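Local coordinates for protein enoyl-CoA hydratase (Mycobacterium avium subsp. paratuberculosis, PDB 4LK5) that probably adds water across the double bond of enoyl-CoA thioesters, or catalyses a related reaction of the crotonase-like hydratase/isomerase family, at residues V48-P53 and N57-P62; A70-A75 and V122-A127; V80-I85 and R230-P235; H130-V135 and K241-I246; A179-A184 and W208-A213. All blocks are in the same frame, centred on the assembly; numbering follows the deposited sequence.

Contact 1 of 5, residues V48-P53 and N57-P62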
# COMPACT_ATOMS: atom_id res chain seq x y z
N VAL C 48 14.10 -25.34 -1.74
CA VAL C 48 13.05 -26.03 -1.08
C VAL C 48 12.02 -26.24 -2.16
O VAL C 48 11.47 -25.28 -2.70
CB VAL C 48 12.54 -25.18 0.11
CG1 VAL C 48 11.21 -25.70 0.60
CG2 VAL C 48 13.54 -25.21 1.26
N THR C 49 11.76 -27.50 -2.49
CA THR C 49 10.95 -27.79 -3.64
C THR C 49 9.88 -28.83 -3.31
O THR C 49 10.18 -29.97 -2.96
CB THR C 49 11.86 -28.25 -4.79
OG1 THR C 49 13.00 -27.37 -4.85
CG2 THR C 49 11.12 -28.25 -6.13
N ILE C 50 8.63 -28.40 -3.40
CA ILE C 50 7.47 -29.27 -3.17
C ILE C 50 7.42 -30.20 -4.38
O ILE C 50 7.77 -29.77 -5.49
CB ILE C 50 6.15 -28.46 -3.04
CG1 ILE C 50 6.25 -27.41 -1.93
CG2 ILE C 50 4.97 -29.37 -2.74
CD1 ILE C 50 5.08 -26.43 -1.87
N ASN C 51 7.02 -31.46 -4.17
CA ASN C 51 7.13 -32.51 -5.19
C ASN C 51 5.91 -33.43 -5.24
O ASN C 51 6.02 -34.65 -5.27
CB ASN C 51 8.40 -33.33 -4.95
CG ASN C 51 9.00 -33.87 -6.23
OD1 ASN C 51 8.29 -34.11 -7.22
ND2 ASN C 51 10.32 -34.05 -6.23
N ARG C 52 4.75 -32.83 -5.27
CA ARG C 52 3.53 -33.56 -5.40
C ARG C 52 2.86 -33.15 -6.72
O ARG C 52 1.70 -32.72 -6.74
CB ARG C 52 2.70 -33.32 -4.15
CG ARG C 52 3.39 -33.90 -2.91
CD ARG C 52 2.83 -33.41 -1.57
NE ARG C 52 1.37 -33.30 -1.52
CZ ARG C 52 0.52 -34.32 -1.45
NH1 ARG C 52 0.96 -35.57 -1.44
NH2 ARG C 52 -0.79 -34.09 -1.40
N PRO C 53 3.61 -33.29 -7.83
CA PRO C 53 3.18 -32.74 -9.12
C PRO C 53 1.78 -33.19 -9.49
O PRO C 53 0.94 -32.37 -9.83
CB PRO C 53 4.22 -33.30 -10.11
CG PRO C 53 4.90 -34.43 -9.42
CD PRO C 53 4.84 -34.09 -7.96
N ASN C 57 1.33 -29.72 -6.60
CA ASN C 57 2.02 -29.43 -5.36
C ASN C 57 1.09 -29.04 -4.17
O ASN C 57 1.38 -28.08 -3.45
CB ASN C 57 3.10 -28.38 -5.62
CG ASN C 57 4.08 -28.82 -6.71
OD1 ASN C 57 4.38 -28.07 -7.64
ND2 ASN C 57 4.61 -30.03 -6.58
N SER C 58 -0.02 -29.79 -3.99
CA SER C 58 -0.92 -29.73 -2.79
C SER C 58 -0.11 -29.78 -1.51
O SER C 58 1.01 -30.23 -1.55
CB SER C 58 -1.89 -30.94 -2.69
OG SER C 58 -2.96 -30.89 -3.59
N LEU C 59 -0.68 -29.38 -0.39
CA LEU C 59 0.07 -29.38 0.87
C LEU C 59 -0.62 -30.22 1.94
O LEU C 59 -1.76 -29.96 2.30
CB LEU C 59 0.26 -27.93 1.34
CG LEU C 59 1.21 -27.04 0.54
CD1 LEU C 59 1.37 -25.64 1.15
CD2 LEU C 59 2.56 -27.70 0.47
N THR C 60 0.07 -31.24 2.42
CA THR C 60 -0.39 -32.03 3.55
C THR C 60 0.30 -31.47 4.75
O THR C 60 1.25 -30.68 4.62
CB THR C 60 0.11 -33.47 3.48
OG1 THR C 60 1.55 -33.47 3.58
CG2 THR C 60 -0.33 -34.15 2.21
N VAL C 61 -0.10 -31.94 5.92
CA VAL C 61 0.49 -31.46 7.15
C VAL C 61 1.97 -31.83 7.30
O VAL C 61 2.78 -30.96 7.60
CB VAL C 61 -0.33 -31.91 8.36
CG1 VAL C 61 0.23 -31.31 9.63
CG2 VAL C 61 -1.77 -31.48 8.16
N PRO C 62 2.32 -33.13 7.11
CA PRO C 62 3.75 -33.50 7.15
C PRO C 62 4.64 -32.57 6.32
O PRO C 62 5.70 -32.13 6.78
CB PRO C 62 3.77 -34.92 6.56
CG PRO C 62 2.32 -35.33 6.37
CD PRO C 62 1.46 -34.32 7.06
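Arg52 and the stretch Asn57-Thr60 show how one long side chain can clip a strand exit to the approach of the next helix. Arg52 CB sits 4.1 Å from Asn57 CA, and CG carries the chain onward. Arg52 CD then passes 3.7 Å from Ser58 O, and a bend at chi3 (40°) turns the guanidinium group in toward the 57-62 segment. Arg52 NE donates to Ser58 O over 3.1 Å. That oxygen lies in the guanidinium plane, yet NE stands well above the plane of the carbonyl, so the bond avoids the usual lone-pair direction. At the tip, Arg52 NH2 rests 3.6 Å from Ser58 CB, while Thr60 CG2 lies over one face of the group, off-centre toward its rim. The backbone joins in as well: Asn57 N donates to Arg52 O at 3.0 Å. Together the two bonds fasten both ends of the arginine residue, its carbonyl and its side-chain nitrogen. Ile50, whose side chain is buried, packs on the same segment, with CG2 3.6 Å from Asn57 CB and CD1 3.7 Å from Leu59 CD2. Thr60 meanwhile serves as the N-cap of the coming helix, its OG1 making a weak bond to Val63 N. This is the strand-to-helix turn that opens the beta-alpha-beta unit of strand 45-50, helix 61-76 and strand 82-87 in the crotonase fold.

Contact 2 of 5, residues A70-A75 and V122-A127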
# COMPACT_ATOMS: atom_id res chain seq x y z
N ALA C 70 12.52 -26.73 7.76
CA ALA C 70 13.55 -26.27 6.84
C ALA C 70 13.79 -24.73 6.88
O ALA C 70 14.97 -24.27 6.85
CB ALA C 70 13.15 -26.70 5.42
N MSE C 71 12.72 -23.94 6.96
CA MSE C 71 12.94 -22.48 7.04
C MSE C 71 13.58 -22.15 8.37
O MSE C 71 14.53 -21.37 8.44
CB MSE C 71 11.66 -21.68 6.84
CG MSE C 71 11.08 -21.90 5.46
SE MSE C 71 12.32 -21.19 4.11
CE MSE C 71 11.52 -22.16 2.62
N GLU C 72 13.11 -22.75 9.46
CA GLU C 72 13.78 -22.53 10.75
C GLU C 72 15.26 -22.99 10.72
O GLU C 72 16.15 -22.22 11.13
CB GLU C 72 13.02 -23.19 11.89
CG GLU C 72 11.69 -22.52 12.19
CD GLU C 72 10.99 -23.17 13.35
OE1 GLU C 72 11.23 -24.38 13.58
OE2 GLU C 72 10.18 -22.50 14.03
N TYR C 73 15.52 -24.19 10.19
CA TYR C 73 16.91 -24.67 10.07
C TYR C 73 17.82 -23.67 9.35
O TYR C 73 18.95 -23.41 9.77
CB TYR C 73 16.98 -26.01 9.32
CG TYR C 73 18.40 -26.40 9.11
CD1 TYR C 73 19.20 -26.77 10.20
CD2 TYR C 73 18.98 -26.34 7.84
CE1 TYR C 73 20.53 -27.10 10.03
CE2 TYR C 73 20.31 -26.68 7.66
CZ TYR C 73 21.09 -27.05 8.75
OH TYR C 73 22.42 -27.38 8.58
N ALA C 74 17.31 -23.11 8.27
CA ALA C 74 18.09 -22.22 7.42
C ALA C 74 18.47 -20.89 8.07
O ALA C 74 19.36 -20.19 7.57
CB ALA C 74 17.32 -21.97 6.14
N ALA C 75 17.80 -20.52 9.17
CA ALA C 75 18.17 -19.31 9.91
C ALA C 75 19.43 -19.51 10.73
O ALA C 75 20.14 -18.54 10.99
CB ALA C 75 17.04 -18.86 10.81
N VAL C 122 5.07 -19.42 7.84
CA VAL C 122 5.04 -18.02 7.49
C VAL C 122 5.95 -17.17 8.38
O VAL C 122 6.76 -16.37 7.86
CB VAL C 122 3.58 -17.51 7.45
CG1 VAL C 122 3.53 -16.03 7.53
CG2 VAL C 122 2.92 -17.96 6.16
N ARG C 123 5.88 -17.37 9.68
CA ARG C 123 6.82 -16.66 10.58
C ARG C 123 8.24 -17.01 10.30
O ARG C 123 9.11 -16.18 10.52
CB ARG C 123 6.61 -17.02 12.06
CG ARG C 123 5.30 -16.53 12.61
CD ARG C 123 5.26 -16.51 14.11
NE ARG C 123 3.86 -16.41 14.50
CZ ARG C 123 3.06 -17.44 14.81
NH1 ARG C 123 3.50 -18.68 14.83
NH2 ARG C 123 1.79 -17.20 15.14
N ALA C 124 8.51 -18.24 9.87
CA ALA C 124 9.90 -18.66 9.69
C ALA C 124 10.46 -17.92 8.50
O ALA C 124 11.58 -17.46 8.54
CB ALA C 124 10.01 -20.16 9.49
N ILE C 125 9.64 -17.77 7.45
CA ILE C 125 10.08 -17.00 6.29
C ILE C 125 10.34 -15.54 6.62
O ILE C 125 11.37 -15.05 6.27
CB ILE C 125 9.11 -17.11 5.12
CG1 ILE C 125 9.16 -18.53 4.58
CG2 ILE C 125 9.50 -16.16 3.99
CD1 ILE C 125 8.00 -18.86 3.69
N ALA C 126 9.42 -14.88 7.30
CA ALA C 126 9.59 -13.46 7.67
C ALA C 126 10.78 -13.24 8.61
O ALA C 126 11.44 -12.20 8.57
CB ALA C 126 8.29 -12.92 8.31
N ALA C 127 11.02 -14.19 9.49
CA ALA C 127 12.12 -14.09 10.45
C ALA C 127 13.51 -14.46 9.85
O ALA C 127 14.53 -14.24 10.49
CB ALA C 127 11.82 -14.96 11.66
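The helical segments 70-75 and 122-127 run side by side in nearly the same direction, at 25° with their axes 8.6 Å apart, and Met71 and Ala124 bring their CA atoms within 5.6 Å. Close approach is possible here because Ala124 offers just a methyl group. Ala124 CB meets Met71 CB at 3.5 Å, and on the same methyl rests Glu72 CG at 4.0 Å. From CB onward the selenomethionine turns elsewhere: with CG beside the backbone N and a bend at chi2 (-65°), the chain leads away from the neighbouring helix. On its way it crosses Ile125 at a slant, Met71 CG lying 4.0 Å from Ile125 CG1 and SE 4.2 Å from the same atom. In the crotonase-like fold the two helices belong to successive connections between parallel strands, helix 61-76 leading into strand 82-87 and helix 113-127 into strand 132-136. The end of the Met71 side chain reaches the sheet, where it touches Val48, Val83 and Ile85. Glu72 lies at the other margin, in an exposed position. Its methylene group shields Ala124, and its carboxylate reaches past the contact to form a salt bridge from OE1 to Arg120, one turn earlier on helix 113-127.

Contact 3 of 5, residues V80-I85 and R230-P235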
# COMPACT_ATOMS: atom_id res chain seq x y z
N VAL C 80 24.19 -20.79 4.56
CA VAL C 80 23.05 -20.34 3.77
C VAL C 80 23.19 -18.86 3.49
O VAL C 80 23.45 -18.07 4.42
CB VAL C 80 21.72 -20.69 4.48
CG1 VAL C 80 20.54 -19.94 3.86
CG2 VAL C 80 21.48 -22.19 4.43
N LYS C 81 23.07 -18.47 2.21
CA LYS C 81 23.06 -17.04 1.83
C LYS C 81 21.77 -16.61 1.14
O LYS C 81 21.37 -15.46 1.29
CB LYS C 81 24.24 -16.70 0.94
CG LYS C 81 25.61 -16.95 1.59
CD LYS C 81 26.20 -15.66 2.15
CE LYS C 81 27.71 -15.72 2.32
NZ LYS C 81 28.34 -14.36 2.28
N VAL C 82 21.14 -17.51 0.38
CA VAL C 82 19.90 -17.21 -0.33
C VAL C 82 19.04 -18.43 -0.20
O VAL C 82 19.59 -19.51 -0.07
CB VAL C 82 20.12 -16.98 -1.84
CG1 VAL C 82 18.82 -16.57 -2.56
CG2 VAL C 82 21.19 -15.92 -2.07
N VAL C 83 17.72 -18.25 -0.26
CA VAL C 83 16.76 -19.33 -0.09
C VAL C 83 15.72 -19.28 -1.23
O VAL C 83 15.20 -18.23 -1.56
CB VAL C 83 16.07 -19.20 1.30
CG1 VAL C 83 14.93 -20.21 1.45
CG2 VAL C 83 17.07 -19.37 2.44
N ARG C 84 15.44 -20.41 -1.87
CA ARG C 84 14.41 -20.41 -2.91
C ARG C 84 13.39 -21.47 -2.62
O ARG C 84 13.75 -22.58 -2.30
CB ARG C 84 14.98 -20.63 -4.31
CG ARG C 84 16.31 -21.35 -4.42
CD ARG C 84 16.31 -22.50 -5.44
NE ARG C 84 15.97 -22.13 -6.81
CZ ARG C 84 14.89 -22.55 -7.48
NH1 ARG C 84 14.00 -23.35 -6.91
NH2 ARG C 84 14.70 -22.17 -8.74
N ILE C 85 12.11 -21.10 -2.72
CA ILE C 85 11.02 -22.05 -2.63
C ILE C 85 10.46 -22.16 -4.00
O ILE C 85 10.32 -21.15 -4.69
CB ILE C 85 9.77 -21.58 -1.84
CG1 ILE C 85 10.01 -20.28 -1.11
CG2 ILE C 85 9.24 -22.69 -0.94
CD1 ILE C 85 10.97 -20.43 0.03
N ARG C 230 23.13 -13.11 -8.64
CA ARG C 230 23.30 -11.69 -8.20
C ARG C 230 23.13 -11.47 -6.66
O ARG C 230 23.88 -10.71 -6.02
CB ARG C 230 22.31 -10.81 -8.97
CG ARG C 230 22.16 -9.42 -8.40
CD ARG C 230 21.30 -8.50 -9.26
NE ARG C 230 21.42 -7.11 -8.78
CZ ARG C 230 20.70 -6.08 -9.23
NH1 ARG C 230 19.78 -6.25 -10.17
NH2 ARG C 230 20.89 -4.86 -8.72
N LEU C 231 22.14 -12.16 -6.10
CA LEU C 231 21.94 -12.19 -4.66
C LEU C 231 23.04 -12.96 -3.96
O LEU C 231 23.47 -12.55 -2.88
CB LEU C 231 20.60 -12.86 -4.32
CG LEU C 231 19.36 -12.10 -4.79
CD1 LEU C 231 18.12 -12.97 -4.63
CD2 LEU C 231 19.23 -10.75 -4.07
N LEU C 232 23.46 -14.08 -4.54
CA LEU C 232 24.61 -14.80 -3.97
C LEU C 232 25.83 -13.89 -3.86
O LEU C 232 26.60 -13.95 -2.91
CB LEU C 232 24.99 -16.01 -4.83
CG LEU C 232 24.74 -17.37 -4.23
CD1 LEU C 232 25.11 -18.42 -5.27
CD2 LEU C 232 25.53 -17.56 -2.95
N SER C 233 26.00 -13.06 -4.87
CA SER C 233 27.19 -12.24 -4.97
C SER C 233 27.11 -11.02 -4.09
O SER C 233 28.12 -10.37 -3.86
CB SER C 233 27.38 -11.78 -6.42
OG SER C 233 27.97 -10.49 -6.39
N GLY C 234 25.89 -10.66 -3.66
CA GLY C 234 25.68 -9.51 -2.80
C GLY C 234 26.22 -9.67 -1.37
O GLY C 234 26.56 -10.77 -0.92
N PRO C 235 26.26 -8.57 -0.61
CA PRO C 235 26.67 -8.61 0.80
C PRO C 235 25.59 -9.20 1.69
O PRO C 235 24.47 -8.70 1.67
CB PRO C 235 26.86 -7.15 1.14
CG PRO C 235 26.03 -6.39 0.17
CD PRO C 235 25.69 -7.27 -1.00
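Lys81 is the first residue of segment 80-85 to meet the end of helix 217-233, and it does so with the root of its side chain rather than the charged tip: CB lies 4.2 Å from Leu232 CD2. The lysine chain bends at chi2, and the residue also packs against Asp291 of the second subunit. Next comes Val82, where the strand proper begins and its side chain points toward the helix. A single methyl does the work. With CG1 anti to the backbone N (chi1 -176°), Val82 CG2 lies beside that nitrogen and reaches the helix between two successive residues, 3.8 Å from Leu231 CB and 3.8 Å from Leu232 N. The valine and Leu231 side chains lie roughly perpendicular. With Val83 the alternation of the strand carries the side chain to the other face of the sheet, onto Met71 of helix 61-76. Leu231 extends the apolar patch to Val133 of the neighbouring strand, and also meets Leu196 of the second subunit. The side chains that meet are aliphatic, consistent with hydrophobic packing holding the helix end on the sheet, whereas polar ties are made next door, where Arg230 NH2 bonds to Pro197 O of the second subunit.

Contact 4 of 5, residues H130-V135 and K241-I246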
# COMPACT_ATOMS: atom_id res chain seq x y z
N HIS C 130 18.02 -13.84 5.58
CA HIS C 130 18.57 -13.96 4.28
C HIS C 130 17.50 -13.65 3.29
O HIS C 130 16.31 -13.72 3.61
CB HIS C 130 19.11 -15.39 4.09
CG HIS C 130 20.24 -15.71 5.02
ND1 HIS C 130 21.47 -15.10 4.93
CD2 HIS C 130 20.30 -16.51 6.11
CE1 HIS C 130 22.25 -15.53 5.90
NE2 HIS C 130 21.57 -16.40 6.63
N PRO C 131 17.89 -13.30 2.06
CA PRO C 131 16.84 -13.12 1.06
C PRO C 131 16.15 -14.44 0.80
O PRO C 131 16.82 -15.46 0.67
CB PRO C 131 17.61 -12.65 -0.16
CG PRO C 131 18.76 -11.90 0.41
CD PRO C 131 19.16 -12.72 1.61
N VAL C 132 14.82 -14.43 0.77
CA VAL C 132 14.04 -15.62 0.46
C VAL C 132 13.30 -15.40 -0.84
O VAL C 132 12.55 -14.44 -0.96
CB VAL C 132 13.04 -15.92 1.57
CG1 VAL C 132 12.17 -17.11 1.17
CG2 VAL C 132 13.77 -16.19 2.88
N VAL C 133 13.50 -16.29 -1.82
CA VAL C 133 13.00 -16.10 -3.16
C VAL C 133 11.93 -17.09 -3.51
O VAL C 133 12.17 -18.27 -3.39
CB VAL C 133 14.09 -16.31 -4.22
CG1 VAL C 133 13.53 -15.92 -5.61
CG2 VAL C 133 15.32 -15.51 -3.91
N ALA C 134 10.77 -16.61 -3.97
CA ALA C 134 9.71 -17.44 -4.48
C ALA C 134 9.72 -17.51 -6.00
O ALA C 134 9.67 -16.51 -6.69
CB ALA C 134 8.35 -16.95 -4.00
N VAL C 135 9.73 -18.73 -6.50
CA VAL C 135 9.93 -19.03 -7.89
C VAL C 135 8.65 -19.62 -8.41
O VAL C 135 8.39 -20.78 -8.21
CB VAL C 135 11.05 -20.09 -8.04
CG1 VAL C 135 11.22 -20.47 -9.50
CG2 VAL C 135 12.35 -19.57 -7.45
N LYS C 241 19.90 -7.34 7.20
CA LYS C 241 19.38 -6.20 7.88
C LYS C 241 18.36 -5.41 7.06
O LYS C 241 17.36 -4.90 7.58
CB LYS C 241 20.54 -5.31 8.26
CG LYS C 241 21.36 -5.87 9.40
CD LYS C 241 22.26 -4.77 9.93
CE LYS C 241 23.42 -5.31 10.74
NZ LYS C 241 22.99 -5.88 12.03
N THR C 242 18.62 -5.33 5.77
CA THR C 242 17.70 -4.68 4.85
C THR C 242 16.34 -5.37 4.89
O THR C 242 15.32 -4.70 5.06
CB THR C 242 18.26 -4.69 3.43
OG1 THR C 242 19.49 -3.96 3.43
CG2 THR C 242 17.33 -3.99 2.50
N LYS C 243 16.35 -6.69 4.73
CA LYS C 243 15.18 -7.53 4.82
C LYS C 243 14.35 -7.31 6.08
O LYS C 243 13.12 -7.14 6.02
CB LYS C 243 15.61 -8.99 4.81
CG LYS C 243 14.53 -9.97 4.45
CD LYS C 243 14.14 -10.91 5.57
CE LYS C 243 13.58 -12.17 4.92
NZ LYS C 243 12.86 -13.07 5.83
N LEU C 244 15.04 -7.31 7.22
CA LEU C 244 14.38 -7.32 8.47
C LEU C 244 13.80 -5.95 8.76
O LEU C 244 12.73 -5.83 9.32
CB LEU C 244 15.34 -7.79 9.57
CG LEU C 244 15.72 -9.30 9.46
CD1 LEU C 244 16.79 -9.73 10.47
CD2 LEU C 244 14.53 -10.21 9.61
N ALA C 245 14.52 -4.92 8.37
CA ALA C 245 14.05 -3.56 8.52
C ALA C 245 12.75 -3.29 7.72
O ALA C 245 11.85 -2.63 8.21
CB ALA C 245 15.12 -2.60 8.09
N ILE C 246 12.68 -3.79 6.50
CA ILE C 246 11.50 -3.54 5.70
C ILE C 246 10.35 -4.36 6.27
O ILE C 246 9.21 -3.86 6.39
CB ILE C 246 11.73 -3.86 4.23
CG1 ILE C 246 13.04 -3.21 3.80
CG2 ILE C 246 10.62 -3.34 3.36
CD1 ILE C 246 13.27 -3.13 2.32
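Lys243 reaches from helix 236-250 to the backbone of His130, and its conformation sets which of its atoms meet the strand. The first torsion sets CG anti to the backbone N (chi1 -162°), directing the chain off the helix toward the start of strand 132-136. At chi2, -114°, it departs from a staggered value, and from there the remaining methylenes run extended to the amine. The closest approach is made by Lys243 CE, 3.4 Å from His130 O, with CD at 4.1 Å from the same oxygen. The amine itself goes past this carbonyl: Lys243 NZ lies 4.2 Å from His130 O and 4.4 Å from Val132 CG2. His130 contributes through its backbone, since its side chain points away from the helix and packs on Val80. Val132 offers the methyl CG2; its side chain also touches Val83 and Ile85. Beyond the two segments, NZ makes weak hydrogen bonds to Ala126 O and Leu128 O near the end of helix 113-127, and a long, weak ion pair with Asp152, whose OD2 also accepts from Val132 N. CE, next to a nitrogen that is probably charged, may carry enough positive character to favour its place by His130 O. The chemistry thus implies a buried amine shared among several modest partners, carbonyls and a carboxylate, with its aliphatic stem spanning from helix to strand.

Contact 5 of 5, residues A179-A184 and W208-A213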
# COMPACT_ATOMS: atom_id res chain seq x y z
N ALA C 179 -2.86 -9.78 5.84
CA ALA C 179 -1.88 -8.71 6.00
C ALA C 179 -0.96 -8.64 4.79
O ALA C 179 -0.69 -7.54 4.26
CB ALA C 179 -1.06 -8.96 7.25
N LEU C 180 -0.51 -9.80 4.33
CA LEU C 180 0.54 -9.87 3.30
C LEU C 180 0.14 -9.36 1.91
O LEU C 180 0.89 -8.66 1.25
CB LEU C 180 1.07 -11.28 3.16
CG LEU C 180 1.85 -11.75 4.39
CD1 LEU C 180 2.04 -13.25 4.40
CD2 LEU C 180 3.21 -11.11 4.42
N VAL C 181 -1.03 -9.74 1.43
CA VAL C 181 -1.46 -9.19 0.17
C VAL C 181 -1.61 -7.64 0.17
O VAL C 181 -1.06 -6.95 -0.71
CB VAL C 181 -2.75 -9.86 -0.26
CG1 VAL C 181 -3.17 -9.36 -1.63
CG2 VAL C 181 -2.55 -11.36 -0.30
N ALA C 182 -2.31 -7.08 1.14
CA ALA C 182 -2.50 -5.62 1.23
C ALA C 182 -1.19 -4.89 1.40
O ALA C 182 -1.02 -3.79 0.89
CB ALA C 182 -3.40 -5.29 2.40
N ALA C 183 -0.26 -5.50 2.12
CA ALA C 183 1.03 -4.90 2.34
C ALA C 183 1.75 -4.63 1.01
O ALA C 183 2.66 -3.77 0.93
CB ALA C 183 1.90 -5.80 3.22
N ALA C 184 1.41 -5.40 -0.03
CA ALA C 184 2.02 -5.18 -1.34
C ALA C 184 1.14 -4.32 -2.26
O ALA C 184 1.64 -3.39 -2.86
CB ALA C 184 2.36 -6.49 -1.99
N TRP C 208 0.27 -4.53 -10.49
CA TRP C 208 -0.29 -4.28 -9.16
C TRP C 208 0.74 -4.06 -8.04
O TRP C 208 0.39 -3.60 -6.96
CB TRP C 208 -1.14 -5.48 -8.74
CG TRP C 208 -2.53 -5.51 -9.32
CD1 TRP C 208 -2.99 -4.85 -10.44
CD2 TRP C 208 -3.63 -6.30 -8.85
NE1 TRP C 208 -4.31 -5.14 -10.65
CE2 TRP C 208 -4.73 -6.04 -9.71
CE3 TRP C 208 -3.80 -7.19 -7.77
CZ2 TRP C 208 -5.99 -6.64 -9.52
CZ3 TRP C 208 -5.02 -7.78 -7.57
CH2 TRP C 208 -6.12 -7.49 -8.44
N GLY C 209 1.99 -4.44 -8.28
CA GLY C 209 3.02 -4.51 -7.22
C GLY C 209 3.04 -5.80 -6.42
O GLY C 209 3.58 -5.83 -5.32
N LEU C 210 2.47 -6.87 -6.96
CA LEU C 210 2.37 -8.12 -6.20
C LEU C 210 3.59 -8.99 -6.37
O LEU C 210 3.83 -9.84 -5.52
CB LEU C 210 1.14 -8.95 -6.65
CG LEU C 210 0.73 -10.18 -5.83
CD1 LEU C 210 0.24 -9.75 -4.47
CD2 LEU C 210 -0.39 -10.97 -6.50
N VAL C 211 4.35 -8.81 -7.46
CA VAL C 211 5.57 -9.61 -7.69
C VAL C 211 6.71 -8.78 -8.22
O VAL C 211 6.55 -7.68 -8.71
CB VAL C 211 5.36 -10.80 -8.65
CG1 VAL C 211 4.19 -11.65 -8.19
CG2 VAL C 211 5.14 -10.33 -10.08
N THR C 212 7.89 -9.36 -8.10
CA THR C 212 9.09 -8.65 -8.34
C THR C 212 9.39 -8.58 -9.85
O THR C 212 9.76 -7.50 -10.40
CB THR C 212 10.22 -9.33 -7.55
OG1 THR C 212 9.78 -9.46 -6.18
CG2 THR C 212 11.48 -8.48 -7.60
N ALA C 213 9.19 -9.71 -10.54
CA ALA C 213 9.42 -9.75 -11.98
C ALA C 213 8.69 -10.88 -12.69
O ALA C 213 8.41 -11.91 -12.09
CB ALA C 213 10.91 -9.80 -12.29
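A Schellman motif closes helix 202-208, and its glycine, Gly209, receives the last turn of helix 177-185 through Ala184. The meeting is one of methyl and carbonyl: Ala184 CB, pointing toward the other segment, lies 3.6 Å from Gly209 O. Gly209 leaves the helix with phi at 85°, the positive phi of the Schellman turn, in a backbone shape readily taken by glycine. One turn back from Ala184, Val181 CG1 makes a looser apolar contact with Leu210 CD1 at 4.5 Å. Leu210 starts off to the side of the helix, but its chi2 of 67° helps swing the end of the chain nearer. In the fold, this bend leads from helix 202-208 into strand 213-215, at one margin of the larger sheet, and Val181 and Leu210 both reach Leu149 on helix 143-150. Trp208 stands a little apart from helix 177-185; its indole makes a cation-pi interaction with Arg189 and packs on Met193, a residue that Val181 touches as well. Ala184 faces an assembly contact too, since it and Thr212 pack against Ile188 of the second subunit.

Contacts 1, 3 and 4 reach the larger sheet, through the adjoining strands 45-50, 82-87 and 132-136, whereas contact 2 packs two helices side by side on it, and contact 5 lies on the other side of the chain's centre from contact 1. Contacts 1 and 2 share helix 61-76; Met71 of contact 2 packs on Val48 of contact 1 and on Ile85 of contact 3. Contacts 2, 4 and 5 are buried, 1 and 3 only partly. Chemistry does not simply follow burial: hydrogen bonds fix the loop of contact 1, aliphatic packing governs 2 and 3, a buried amine marks 4, and in 5 a methyl meets a backbone carbonyl. Contacts 3, 4 and 5 adjoin the second subunit.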